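Local coordinates for tailspike protein (Acinetobacter phage vB_ApiP_P1, PDB 6E1R) that probably recognises and degrades the capsular polysaccharide of its Acinetobacter host as the trimeric, hydrolase-type tailspike of the phage, at residues A[11-15]-A[32-36]; A[85-89]-A[114-118]; A[162-168]-A[190-196]; A[280-286]-A[305-311]; A[431-436]-A[543-547]. All coordinates share one frame; numbering follows the deposited sequence.

How the contacts relate
The five contacts follow one another along an elongated chain, the C-terminal part of the tailspike, each closing before the next opens. Contact 1 lies in the small domain at the N-terminal end of this chain, contact 2 at the start of the parallel beta-helix, about 29 Å further on between centres. Contacts 3 and 4, centres about 24 Å apart, join successive turns of that helix on different faces. Contact 5, about 100 Å from contact 1 between centres, pairs two neighbouring strands, first and last along the chain, of one antiparallel sheet. All but contact 2 also meet a neighbouring subunit, consistent with subunits that meet along much of the spike.

Contact 1: A[11-15]-A[32-36]; sequences LMNLK and GQVVL
Leu-14 and Lys-15, at the end of the loop that opens the modelled chain, lie against Val-34 at the start of strand 34-37, a loop-on-strand contact in the small domain at the N-terminal end of this chain. Its one hydrogen bond runs from Lys-15 N to Val-34 O (3.0 Å, 161° at the hydrogen). The same carbonyl is touched by Leu-14, whose CD1 lies 3.4 Å from Val-34 O; CD1 also rests 3.5 Å from Val-34 CG1, the two side chains slanting across each other. Just beyond the contact the loop becomes strand 16-18, and Leu-36 bonds through its backbone to Gly-16 and Val-18. The Lys-15 bond thus leads into the parallel edge pair of a mixed sheet, in which strand 49-53 flanks strand 34-37 on its other side. Lys-15 runs out straight as far as CE and lays its CD 3.3 Å from Gln-33 OE1, an oxygen already bonded to Ser-30 N. At the other end, Met-12, a selenomethionine, sends CG off opposite its backbone N (chi1 176°) and then bends, bringing SE to 3.6 Å from Gly-32 O. Leu-14 also packs on Val-17 of the second subunit and on Leu-14 of the third, and the backbone of Met-12 bonds to the second subunit.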
# COMPACT_ATOMS: atom_id res chain seq x y z
N LEU A 11 61.43 -15.08 17.16
CA LEU A 11 61.09 -14.34 15.95
C LEU A 11 60.62 -15.30 14.86
O LEU A 11 61.08 -16.44 14.78
CB LEU A 11 62.29 -13.51 15.47
CG LEU A 11 62.03 -12.30 14.56
CD1 LEU A 11 63.05 -11.21 14.82
CD2 LEU A 11 62.04 -12.70 13.10
N MSE A 12 59.70 -14.83 14.02
CA MSE A 12 59.15 -15.65 12.95
C MSE A 12 59.18 -14.88 11.63
O MSE A 12 58.71 -13.74 11.56
CB MSE A 12 57.72 -16.07 13.28
CG MSE A 12 57.01 -16.85 12.18
SE MSE A 12 57.19 -18.79 12.37
CE MSE A 12 56.30 -19.01 14.09
N ASN A 13 59.72 -15.49 10.58
CA ASN A 13 59.81 -14.87 9.27
C ASN A 13 58.81 -15.50 8.31
O ASN A 13 58.29 -16.59 8.55
CB ASN A 13 61.22 -15.00 8.70
CG ASN A 13 62.22 -14.10 9.38
OD1 ASN A 13 61.87 -13.02 9.87
ND2 ASN A 13 63.48 -14.53 9.42
N LEU A 14 58.54 -14.78 7.22
CA LEU A 14 57.68 -15.32 6.18
C LEU A 14 58.40 -16.44 5.44
O LEU A 14 59.56 -16.28 5.05
CB LEU A 14 57.28 -14.21 5.20
CG LEU A 14 56.29 -14.56 4.09
CD1 LEU A 14 54.93 -14.90 4.67
CD2 LEU A 14 56.17 -13.43 3.09
N LYS A 15 57.72 -17.57 5.26
CA LYS A 15 58.38 -18.72 4.65
C LYS A 15 58.64 -18.47 3.16
O LYS A 15 59.73 -18.74 2.66
CB LYS A 15 57.54 -19.98 4.85
CG LYS A 15 58.13 -21.21 4.18
CD LYS A 15 57.37 -22.47 4.55
CE LYS A 15 57.96 -23.68 3.85
NZ LYS A 15 59.35 -23.95 4.29
N GLY A 32 53.47 -23.25 12.64
CA GLY A 32 53.54 -21.81 12.75
C GLY A 32 54.01 -21.08 11.50
O GLY A 32 53.84 -19.86 11.43
N GLN A 33 54.57 -21.79 10.53
CA GLN A 33 55.08 -21.13 9.33
C GLN A 33 53.92 -20.59 8.50
O GLN A 33 52.89 -21.26 8.33
CB GLN A 33 55.92 -22.10 8.50
CG GLN A 33 57.21 -22.53 9.18
CD GLN A 33 58.10 -23.34 8.27
OE1 GLN A 33 57.63 -24.10 7.42
NE2 GLN A 33 59.41 -23.18 8.43
N VAL A 34 54.10 -19.39 7.97
CA VAL A 34 53.07 -18.71 7.19
C VAL A 34 53.60 -18.50 5.78
O VAL A 34 54.77 -18.15 5.59
CB VAL A 34 52.66 -17.37 7.85
CG1 VAL A 34 52.48 -16.27 6.83
CG2 VAL A 34 51.39 -17.57 8.66
N VAL A 35 52.74 -18.72 4.79
CA VAL A 35 53.08 -18.57 3.39
C VAL A 35 52.03 -17.69 2.72
O VAL A 35 50.90 -17.57 3.20
CB VAL A 35 53.19 -19.94 2.68
CG1 VAL A 35 51.81 -20.57 2.51
CG2 VAL A 35 53.91 -19.83 1.34
N LEU A 36 52.42 -17.06 1.62
CA LEU A 36 51.54 -16.20 0.84
C LEU A 36 51.21 -16.89 -0.48
O LEU A 36 52.12 -17.20 -1.27
CB LEU A 36 52.19 -14.84 0.58
CG LEU A 36 51.53 -13.95 -0.48
CD1 LEU A 36 50.08 -13.64 -0.15
CD2 LEU A 36 52.32 -12.66 -0.66

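Contact 2: A[85-89]-A[114-118]; sequences GADPS and DFDLR
Phe-115 is the hub of this contact, its ring held between Pro-88 of the facing loop and Leu-117 of its own segment. Pro-88 CG sits 3.9 Å from the ring centroid and only 12° off the ring normal, a CH-pi contact over the middle of one face. On the opposite face Leu-117 CD2 lies 3.5 Å above the plane, displaced toward the rim. Ala-86 CB comes in at the ring's edge, 3.5 Å from Phe-115 CZ, and reaches Leu-117 CD2 at 4.2 Å. With chi1 at 74°, Phe-115 CG stands between its own N and carbonyl carbon, and the ring extends toward the loop. His-93 adds an edge-to-face partner, while Ala-86 and Leu-117 continue onto helix 94-106, next to the first turns of the beta-helix. The other side is looser: Asp-87 points away from Phe-115 and turns to Ser-89, two residues on, its OD1 accepting from Ser-89 OG at 2.9 Å, with Ser-89 exposed to solvent. The two segments share no hydrogen bond, so their fit rests on dispersion and the CH-pi contact, and the polar groups of the loop find partners away from the ring.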
# COMPACT_ATOMS: atom_id res chain seq x y z
N GLY A 85 38.26 -23.51 -5.81
CA GLY A 85 38.63 -24.21 -7.01
C GLY A 85 38.10 -23.64 -8.31
O GLY A 85 38.28 -24.27 -9.36
N ALA A 86 37.46 -22.47 -8.28
CA ALA A 86 36.93 -21.87 -9.50
C ALA A 86 38.08 -21.32 -10.33
O ALA A 86 38.76 -20.38 -9.92
CB ALA A 86 35.93 -20.77 -9.15
N ASP A 87 38.29 -21.90 -11.51
CA ASP A 87 39.39 -21.50 -12.37
C ASP A 87 38.88 -20.53 -13.42
O ASP A 87 38.06 -20.93 -14.26
CB ASP A 87 40.02 -22.73 -13.03
CG ASP A 87 41.31 -22.41 -13.76
OD1 ASP A 87 41.80 -21.27 -13.64
OD2 ASP A 87 41.85 -23.31 -14.44
N PRO A 88 39.31 -19.27 -13.40
CA PRO A 88 38.82 -18.32 -14.41
C PRO A 88 39.16 -18.71 -15.84
O PRO A 88 38.43 -18.35 -16.76
CB PRO A 88 39.50 -17.00 -14.01
CG PRO A 88 39.80 -17.16 -12.55
CD PRO A 88 40.13 -18.61 -12.37
N SER A 89 40.27 -19.43 -16.05
CA SER A 89 40.62 -19.87 -17.39
C SER A 89 39.86 -21.11 -17.83
O SER A 89 39.82 -21.40 -19.03
CB SER A 89 42.13 -20.14 -17.47
OG SER A 89 42.55 -21.00 -16.44
N ASP A 114 33.39 -13.76 -7.08
CA ASP A 114 34.30 -12.69 -7.45
C ASP A 114 34.59 -12.62 -8.94
O ASP A 114 35.21 -11.65 -9.39
CB ASP A 114 35.61 -12.82 -6.66
CG ASP A 114 36.14 -14.24 -6.64
OD1 ASP A 114 35.34 -15.17 -6.85
OD2 ASP A 114 37.35 -14.41 -6.39
N PHE A 115 34.17 -13.62 -9.72
CA PHE A 115 34.23 -13.53 -11.17
C PHE A 115 33.08 -14.34 -11.75
O PHE A 115 32.52 -15.22 -11.09
CB PHE A 115 35.58 -14.00 -11.72
CG PHE A 115 35.78 -15.49 -11.69
CD1 PHE A 115 36.23 -16.12 -10.54
CD2 PHE A 115 35.53 -16.27 -12.81
CE1 PHE A 115 36.42 -17.49 -10.50
CE2 PHE A 115 35.71 -17.64 -12.78
CZ PHE A 115 36.16 -18.25 -11.62
N ASP A 116 32.74 -14.04 -13.00
CA ASP A 116 31.57 -14.66 -13.62
C ASP A 116 31.81 -16.15 -13.82
O ASP A 116 32.83 -16.56 -14.38
CB ASP A 116 31.25 -13.98 -14.95
CG ASP A 116 30.86 -12.53 -14.79
OD1 ASP A 116 30.40 -12.15 -13.69
OD2 ASP A 116 31.01 -11.76 -15.76
N LEU A 117 30.86 -16.96 -13.36
CA LEU A 117 30.97 -18.41 -13.42
C LEU A 117 30.17 -18.96 -14.60
O LEU A 117 29.18 -18.38 -15.04
CB LEU A 117 30.48 -19.04 -12.12
CG LEU A 117 31.21 -18.60 -10.85
CD1 LEU A 117 30.69 -19.36 -9.64
CD2 LEU A 117 32.71 -18.79 -11.00
N ARG A 118 30.63 -20.11 -15.10
CA ARG A 118 29.94 -20.84 -16.15
C ARG A 118 29.84 -22.29 -15.72
O ARG A 118 30.86 -22.92 -15.41
CB ARG A 118 30.69 -20.73 -17.48
CG ARG A 118 30.88 -19.29 -17.96
CD ARG A 118 31.59 -19.23 -19.30
NE ARG A 118 30.73 -19.67 -20.40
CZ ARG A 118 29.86 -18.88 -21.03
NH1 ARG A 118 29.74 -17.61 -20.66
NH2 ARG A 118 29.13 -19.35 -22.02

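Contact 3: A[162-168]-A[190-196]; sequences ESSYFGK and LSQSTFD
Strands 164-167 and 194-196 run parallel on successive turns of the beta-helix, axes 4.8 Å apart and 9° from alignment; Phe-166 N donates to Thr-194 O and Phe-166 O accepts from Asp-196 N. The Phe-166 and Phe-195 rings point the same way, planes 6° apart, but with centroids 5.2 Å apart they barely overlap and meet through Phe-166 CD1 and Phe-195 CE2 (3.8 Å); Phe-195 stacks in turn on Phe-217. Ser-193 OG donates to Ser-164 OG at 2.9 Å; chi1 of 54° puts that hydroxyl between its own N and carbonyl carbon, where it donates to a water (2.6 Å) bonded to Ser-191 O. Ser-191 OG reaches the anti lone pair of Glu-162 OE2 at 3.1 Å. Thr-194 CB meets Tyr-165 CD2 obliquely (3.7 Å), while Thr-194 OG1 bonds to Asp-216 and to His-197 of the second subunit. Phenylalanine thus repeats over three turns, two serine hydroxyls and a water make a short polar chain beside the rings, and Tyr-165 and Thr-194 engage the neighbouring subunit.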
# COMPACT_ATOMS: atom_id res chain seq x y z
N GLU A 162 15.25 -24.53 2.58
CA GLU A 162 14.67 -23.35 3.22
C GLU A 162 15.77 -22.43 3.74
O GLU A 162 16.86 -22.87 4.12
CB GLU A 162 13.75 -23.77 4.36
CG GLU A 162 12.96 -22.63 4.98
CD GLU A 162 12.07 -23.08 6.13
OE1 GLU A 162 12.54 -23.85 6.98
OE2 GLU A 162 10.89 -22.65 6.16
N SER A 163 15.47 -21.13 3.72
CA SER A 163 16.36 -20.06 4.17
C SER A 163 17.53 -19.90 3.21
O SER A 163 18.37 -20.79 3.09
CB SER A 163 16.86 -20.32 5.60
OG SER A 163 15.78 -20.39 6.51
N SER A 164 17.58 -18.76 2.52
CA SER A 164 18.67 -18.47 1.59
C SER A 164 18.67 -16.97 1.32
O SER A 164 17.73 -16.26 1.66
CB SER A 164 18.54 -19.27 0.29
OG SER A 164 17.27 -19.10 -0.30
N TYR A 165 19.75 -16.51 0.70
CA TYR A 165 19.89 -15.11 0.34
C TYR A 165 20.69 -15.01 -0.94
O TYR A 165 21.77 -15.60 -1.05
CB TYR A 165 20.57 -14.32 1.46
CG TYR A 165 20.63 -12.82 1.22
CD1 TYR A 165 21.67 -12.25 0.50
CD2 TYR A 165 19.63 -11.98 1.72
CE1 TYR A 165 21.72 -10.88 0.28
CE2 TYR A 165 19.68 -10.62 1.50
CZ TYR A 165 20.72 -10.07 0.79
OH TYR A 165 20.77 -8.72 0.57
N PHE A 166 20.16 -14.27 -1.91
CA PHE A 166 20.81 -14.07 -3.20
C PHE A 166 20.94 -12.58 -3.44
O PHE A 166 19.93 -11.90 -3.70
CB PHE A 166 20.03 -14.75 -4.33
CG PHE A 166 19.94 -16.24 -4.18
CD1 PHE A 166 18.94 -16.82 -3.42
CD2 PHE A 166 20.88 -17.06 -4.78
CE1 PHE A 166 18.86 -18.19 -3.28
CE2 PHE A 166 20.80 -18.43 -4.64
CZ PHE A 166 19.80 -18.99 -3.89
N GLY A 167 22.16 -12.06 -3.36
CA GLY A 167 22.38 -10.64 -3.47
C GLY A 167 23.19 -10.22 -4.68
O GLY A 167 24.38 -10.54 -4.78
N LYS A 168 22.55 -9.51 -5.60
CA LYS A 168 23.21 -8.87 -6.73
C LYS A 168 23.96 -9.89 -7.59
O LYS A 168 25.17 -9.83 -7.77
CB LYS A 168 24.14 -7.75 -6.24
CG LYS A 168 23.40 -6.73 -5.38
CD LYS A 168 24.32 -5.74 -4.71
CE LYS A 168 23.52 -4.74 -3.89
NZ LYS A 168 24.39 -3.84 -3.08
N LEU A 190 11.46 -23.46 -2.27
CA LEU A 190 12.46 -22.40 -2.19
C LEU A 190 11.92 -21.39 -1.19
O LEU A 190 11.27 -20.41 -1.55
CB LEU A 190 12.71 -21.78 -3.56
CG LEU A 190 14.09 -21.17 -3.85
CD1 LEU A 190 14.21 -20.78 -5.32
CD2 LEU A 190 14.39 -19.98 -2.97
N SER A 191 12.18 -21.65 0.09
CA SER A 191 11.48 -20.99 1.18
C SER A 191 12.37 -19.99 1.90
O SER A 191 13.57 -20.22 2.08
CB SER A 191 10.95 -22.02 2.18
OG SER A 191 10.44 -21.39 3.34
N GLN A 192 11.77 -18.87 2.31
CA GLN A 192 12.41 -17.85 3.14
C GLN A 192 13.71 -17.34 2.51
O GLN A 192 14.78 -17.37 3.11
CB GLN A 192 12.63 -18.36 4.56
CG GLN A 192 11.34 -18.63 5.32
CD GLN A 192 11.57 -19.03 6.76
OE1 GLN A 192 12.70 -19.28 7.17
NE2 GLN A 192 10.49 -19.08 7.54
N SER A 193 13.58 -16.87 1.27
CA SER A 193 14.71 -16.37 0.50
C SER A 193 14.52 -14.89 0.20
O SER A 193 13.43 -14.33 0.35
CB SER A 193 14.88 -17.15 -0.81
OG SER A 193 16.04 -16.74 -1.50
N THR A 194 15.61 -14.25 -0.22
CA THR A 194 15.60 -12.85 -0.62
C THR A 194 16.41 -12.71 -1.90
O THR A 194 17.53 -13.21 -1.98
CB THR A 194 16.17 -11.95 0.47
OG1 THR A 194 15.40 -12.08 1.67
CG2 THR A 194 16.16 -10.49 0.03
N PHE A 195 15.83 -12.04 -2.89
CA PHE A 195 16.50 -11.75 -4.15
C PHE A 195 16.71 -10.24 -4.23
O PHE A 195 15.78 -9.49 -4.53
CB PHE A 195 15.69 -12.28 -5.33
CG PHE A 195 15.54 -13.78 -5.34
CD1 PHE A 195 14.51 -14.39 -4.64
CD2 PHE A 195 16.45 -14.57 -6.02
CE1 PHE A 195 14.37 -15.76 -4.64
CE2 PHE A 195 16.32 -15.95 -6.02
CZ PHE A 195 15.28 -16.55 -5.33
N ASP A 196 17.94 -9.81 -3.96
CA ASP A 196 18.28 -8.39 -3.90
C ASP A 196 18.99 -7.99 -5.19
O ASP A 196 20.14 -8.39 -5.42
CB ASP A 196 19.16 -8.10 -2.68
CG ASP A 196 19.48 -6.63 -2.52
OD1 ASP A 196 18.89 -5.80 -3.24
OD2 ASP A 196 20.32 -6.30 -1.66
O HOH W 1 15.58 -21.06 0.21

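Contact 4: A[280-286]-A[305-311]; sequences ACDLEQN and GGYIEAN
Asn-286 and Asn-311 occupy corresponding places on two successive turns, side by side and pointing the same way, amide planes 43° apart. Followed outward, Asn-286 CB lies 3.4 Å from Asn-311 OD1 and CG 3.8 Å from the same oxygen; chi1 of -61° sets CG beside the backbone N, on the side of its partner. At the tip ND2 donates to Asn-311 OD1 at 3.2 Å, from above that carbonyl plane, and also to Phe-258 O, while OD1 accepts from Gly-261 N. Asn-286 N bonds to Asn-311 OD1 as well, at 2.9 Å and in the carbonyl plane, so two donors of one residue grip a single oxygen. Asparagines aligned in this way at a turn recur in parallel beta-helices, the fold to which strands 281-284 and 306-309 belong. The strands pair in register, with Leu-283 N to Tyr-307 O at 2.9 Å, and Leu-283 O accepts from Glu-309 N and weakly from Asn-311 ND2 (3.5 Å). On one face Leu-283 and Ile-308 pack as neighbouring apolar side chains, CB to CG1 at 4.4 Å. On the other, Glu-284 OE1 and Glu-309 OE2 are 3.5 Å apart, and Glu-284 OE2 forms a salt bridge with Arg-259. Tyr-307, on that same face, bonds through OH to Thr-274 of the third subunit.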
# COMPACT_ATOMS: atom_id res chain seq x y z
N ALA A 280 4.89 -1.17 -6.82
CA ALA A 280 5.60 -0.28 -7.74
C ALA A 280 6.40 -1.06 -8.78
O ALA A 280 7.49 -0.66 -9.18
CB ALA A 280 6.51 0.69 -6.97
N CYS A 281 5.85 -2.18 -9.23
CA CYS A 281 6.52 -3.00 -10.23
C CYS A 281 6.23 -2.48 -11.63
O CYS A 281 5.33 -1.66 -11.85
CB CYS A 281 6.11 -4.46 -10.10
SG CYS A 281 6.66 -5.24 -8.56
N ASP A 282 7.01 -2.96 -12.59
CA ASP A 282 6.95 -2.50 -13.98
C ASP A 282 6.77 -3.70 -14.89
O ASP A 282 7.70 -4.50 -15.06
CB ASP A 282 8.21 -1.71 -14.34
CG ASP A 282 8.15 -1.10 -15.72
OD1 ASP A 282 7.05 -1.08 -16.32
OD2 ASP A 282 9.20 -0.65 -16.21
N LEU A 283 5.58 -3.84 -15.47
CA LEU A 283 5.25 -4.92 -16.40
C LEU A 283 4.94 -4.29 -17.75
O LEU A 283 3.80 -3.88 -18.00
CB LEU A 283 4.08 -5.77 -15.89
CG LEU A 283 4.27 -6.68 -14.67
CD1 LEU A 283 4.33 -5.89 -13.37
CD2 LEU A 283 3.16 -7.72 -14.61
N GLU A 284 5.94 -4.21 -18.62
CA GLU A 284 5.77 -3.53 -19.90
C GLU A 284 6.55 -4.24 -20.99
O GLU A 284 7.48 -5.01 -20.72
CB GLU A 284 6.19 -2.06 -19.83
CG GLU A 284 7.66 -1.82 -19.55
CD GLU A 284 8.04 -0.36 -19.66
OE1 GLU A 284 7.64 0.29 -20.65
OE2 GLU A 284 8.74 0.15 -18.76
N GLN A 285 6.15 -3.98 -22.23
CA GLN A 285 6.86 -4.43 -23.43
C GLN A 285 6.92 -5.95 -23.53
O GLN A 285 7.87 -6.51 -24.08
CB GLN A 285 8.26 -3.83 -23.50
CG GLN A 285 8.27 -2.31 -23.55
CD GLN A 285 9.67 -1.73 -23.60
OE1 GLN A 285 10.66 -2.47 -23.72
NE2 GLN A 285 9.78 -0.41 -23.49
N ASN A 286 5.91 -6.64 -23.01
CA ASN A 286 5.85 -8.09 -23.10
C ASN A 286 5.12 -8.52 -24.36
O ASN A 286 4.39 -7.75 -24.98
CB ASN A 286 5.17 -8.68 -21.86
CG ASN A 286 5.91 -8.35 -20.58
OD1 ASN A 286 6.82 -9.07 -20.17
ND2 ASN A 286 5.52 -7.26 -19.94
N GLY A 305 0.82 0.70 -6.93
CA GLY A 305 1.69 1.53 -7.75
C GLY A 305 2.42 0.74 -8.81
O GLY A 305 2.59 -0.48 -8.68
N GLY A 306 2.84 1.41 -9.89
CA GLY A 306 3.65 0.77 -10.90
C GLY A 306 3.08 0.98 -12.29
O GLY A 306 2.22 1.84 -12.50
N TYR A 307 3.57 0.18 -13.23
CA TYR A 307 3.18 0.28 -14.63
C TYR A 307 2.75 -1.08 -15.16
O TYR A 307 3.38 -2.10 -14.86
CB TYR A 307 4.34 0.80 -15.51
CG TYR A 307 4.77 2.21 -15.21
CD1 TYR A 307 5.56 2.50 -14.11
CD2 TYR A 307 4.41 3.26 -16.05
CE1 TYR A 307 5.97 3.79 -13.84
CE2 TYR A 307 4.81 4.55 -15.79
CZ TYR A 307 5.59 4.81 -14.68
OH TYR A 307 5.99 6.10 -14.42
N ILE A 308 1.67 -1.08 -15.94
CA ILE A 308 1.30 -2.23 -16.76
C ILE A 308 0.92 -1.68 -18.13
O ILE A 308 -0.22 -1.26 -18.35
CB ILE A 308 0.14 -3.04 -16.14
CG1 ILE A 308 0.48 -3.48 -14.72
CG2 ILE A 308 -0.18 -4.25 -17.00
CD1 ILE A 308 -0.61 -4.28 -14.05
N GLU A 309 1.88 -1.65 -19.05
CA GLU A 309 1.67 -0.96 -20.32
C GLU A 309 2.44 -1.67 -21.42
O GLU A 309 3.17 -2.63 -21.19
CB GLU A 309 2.10 0.51 -20.21
CG GLU A 309 3.55 0.72 -19.81
CD GLU A 309 3.94 2.19 -19.78
OE1 GLU A 309 3.03 3.05 -19.84
OE2 GLU A 309 5.15 2.49 -19.69
N ALA A 310 2.23 -1.19 -22.65
CA ALA A 310 3.00 -1.62 -23.82
C ALA A 310 2.92 -3.12 -24.05
O ALA A 310 3.89 -3.74 -24.51
CB ALA A 310 4.46 -1.17 -23.72
N ASN A 311 1.77 -3.73 -23.75
CA ASN A 311 1.57 -5.15 -24.00
C ASN A 311 0.49 -5.33 -25.05
O ASN A 311 -0.56 -5.93 -24.78
CB ASN A 311 1.22 -5.88 -22.71
CG ASN A 311 2.22 -5.61 -21.60
OD1 ASN A 311 3.42 -5.76 -21.78
ND2 ASN A 311 1.72 -5.18 -20.45
O HOH W 2 2.97 -3.03 -9.05

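Contact 5: A[431-436]-A[543-547]; sequences YKHNYK and MEVFT
Tyr-435 and Lys-436 run antiparallel to Val-545 and Phe-546: Lys-436 with Val-545 is the hydrogen-bonded pair (Lys-436 N to Val-545 O 3.0 Å, Val-545 N to Lys-436 O 2.9 Å), and Tyr-435 with Phe-546 the non-hydrogen-bonded one. Thr-547 N donates to Asn-434 O at 3.1 Å. Asn-434 returns a bond from ND2 to Thr-547 O (3.3 Å), the acceptor in the amide plane but the nitrogen above the carbonyl plane. Asn-434 OD1 accepts from Ser-430 N of the second subunit. The strands are first and last along the chain, yet neighbours in a five-stranded antiparallel sheet, with 435-443 at its edge; Lys-436 and Val-545 face strand 448-455 of a second sheet, as in a beta-sandwich. On the other face, the Tyr-435 and Phe-546 rings lie side by side, pointing the same way, but their planes are tilted by 52°; Tyr-435 CD2 and Phe-546 CE2 are 3.4 Å apart. Tyr-435 CG sits roughly opposite its backbone N (chi1 156°), and the ring stretches out until OH donates to the anti lone pair of Glu-544 OE2 at 2.9 Å. Lys-432 CD lies over one face of the Tyr-435 ring, 3.7 Å above the plane and offset toward the rim. Lys-432 and His-433 pair in parallel with a strand of the second subunit, carrying sheet structure across the trimer interface.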
# COMPACT_ATOMS: atom_id res chain seq x y z
N TYR A 431 -35.05 5.53 -9.70
CA TYR A 431 -36.44 5.36 -10.10
C TYR A 431 -36.98 3.99 -9.74
O TYR A 431 -38.18 3.85 -9.49
CB TYR A 431 -36.58 5.62 -11.60
CG TYR A 431 -36.10 7.00 -12.00
CD1 TYR A 431 -36.89 8.12 -11.77
CD2 TYR A 431 -34.86 7.18 -12.59
CE1 TYR A 431 -36.45 9.38 -12.13
CE2 TYR A 431 -34.41 8.43 -12.95
CZ TYR A 431 -35.21 9.53 -12.72
OH TYR A 431 -34.77 10.79 -13.08
N LYS A 432 -36.12 2.97 -9.72
CA LYS A 432 -36.51 1.63 -9.26
C LYS A 432 -36.21 1.48 -7.77
O LYS A 432 -35.43 0.64 -7.33
CB LYS A 432 -35.80 0.57 -10.09
CG LYS A 432 -36.24 0.53 -11.54
CD LYS A 432 -35.64 -0.64 -12.29
CE LYS A 432 -36.05 -0.61 -13.76
NZ LYS A 432 -35.50 -1.77 -14.52
N HIS A 433 -36.87 2.34 -6.99
CA HIS A 433 -36.74 2.35 -5.53
C HIS A 433 -37.89 1.56 -4.93
O HIS A 433 -39.06 1.87 -5.17
CB HIS A 433 -36.74 3.79 -5.01
CG HIS A 433 -36.74 3.90 -3.52
ND1 HIS A 433 -37.23 5.00 -2.85
CD2 HIS A 433 -36.31 3.04 -2.56
CE1 HIS A 433 -37.10 4.82 -1.55
NE2 HIS A 433 -36.54 3.64 -1.35
N ASN A 434 -37.55 0.53 -4.14
CA ASN A 434 -38.54 -0.39 -3.58
C ASN A 434 -39.43 -0.95 -4.70
O ASN A 434 -40.66 -0.97 -4.61
CB ASN A 434 -39.37 0.28 -2.49
CG ASN A 434 -38.53 0.78 -1.34
OD1 ASN A 434 -37.42 0.29 -1.11
ND2 ASN A 434 -39.05 1.75 -0.60
N TYR A 435 -38.77 -1.42 -5.75
CA TYR A 435 -39.40 -1.74 -7.03
C TYR A 435 -39.48 -3.25 -7.21
O TYR A 435 -38.56 -3.98 -6.83
CB TYR A 435 -38.60 -1.08 -8.17
CG TYR A 435 -38.72 -1.71 -9.54
CD1 TYR A 435 -37.89 -2.76 -9.92
CD2 TYR A 435 -39.62 -1.22 -10.47
CE1 TYR A 435 -37.97 -3.32 -11.18
CE2 TYR A 435 -39.71 -1.77 -11.74
CZ TYR A 435 -38.89 -2.82 -12.08
OH TYR A 435 -38.97 -3.38 -13.34
N LYS A 436 -40.58 -3.71 -7.79
CA LYS A 436 -40.76 -5.12 -8.10
C LYS A 436 -41.44 -5.27 -9.44
O LYS A 436 -42.37 -4.51 -9.77
CB LYS A 436 -41.57 -5.85 -7.02
CG LYS A 436 -41.48 -7.36 -7.14
CD LYS A 436 -42.78 -8.04 -6.76
CE LYS A 436 -42.69 -9.55 -6.98
NZ LYS A 436 -42.37 -9.89 -8.39
N MSE A 543 -46.86 -6.03 -14.41
CA MSE A 543 -46.96 -4.95 -13.45
C MSE A 543 -45.59 -4.53 -12.90
O MSE A 543 -44.66 -5.34 -12.85
CB MSE A 543 -47.87 -5.34 -12.28
CG MSE A 543 -49.36 -5.24 -12.56
SE MSE A 543 -50.00 -6.55 -13.86
CE MSE A 543 -51.90 -6.50 -13.41
N GLU A 544 -45.49 -3.27 -12.50
CA GLU A 544 -44.32 -2.75 -11.82
C GLU A 544 -44.80 -1.99 -10.59
O GLU A 544 -45.54 -1.01 -10.71
CB GLU A 544 -43.49 -1.83 -12.73
CG GLU A 544 -42.78 -2.56 -13.84
CD GLU A 544 -42.05 -1.63 -14.79
OE1 GLU A 544 -42.71 -0.77 -15.41
OE2 GLU A 544 -40.81 -1.77 -14.92
N VAL A 545 -44.38 -2.45 -9.41
CA VAL A 545 -44.87 -1.92 -8.14
C VAL A 545 -43.76 -1.11 -7.48
O VAL A 545 -42.60 -1.55 -7.44
CB VAL A 545 -45.37 -3.04 -7.21
CG1 VAL A 545 -45.97 -2.46 -5.94
CG2 VAL A 545 -46.39 -3.91 -7.94
N PHE A 546 -44.11 0.06 -6.96
CA PHE A 546 -43.20 0.93 -6.23
C PHE A 546 -43.82 1.20 -4.87
O PHE A 546 -44.87 1.85 -4.78
CB PHE A 546 -42.95 2.24 -6.99
CG PHE A 546 -42.47 2.06 -8.40
CD1 PHE A 546 -43.36 1.79 -9.43
CD2 PHE A 546 -41.12 2.17 -8.70
CE1 PHE A 546 -42.92 1.63 -10.73
CE2 PHE A 546 -40.67 2.01 -10.00
CZ PHE A 546 -41.57 1.74 -11.02
N THR A 547 -43.18 0.71 -3.81
CA THR A 547 -43.75 0.78 -2.48
C THR A 547 -43.12 1.91 -1.67
O THR A 547 -41.99 2.33 -1.93
CB THR A 547 -43.57 -0.55 -1.73
OG1 THR A 547 -42.22 -0.65 -1.26
CG2 THR A 547 -43.87 -1.72 -2.65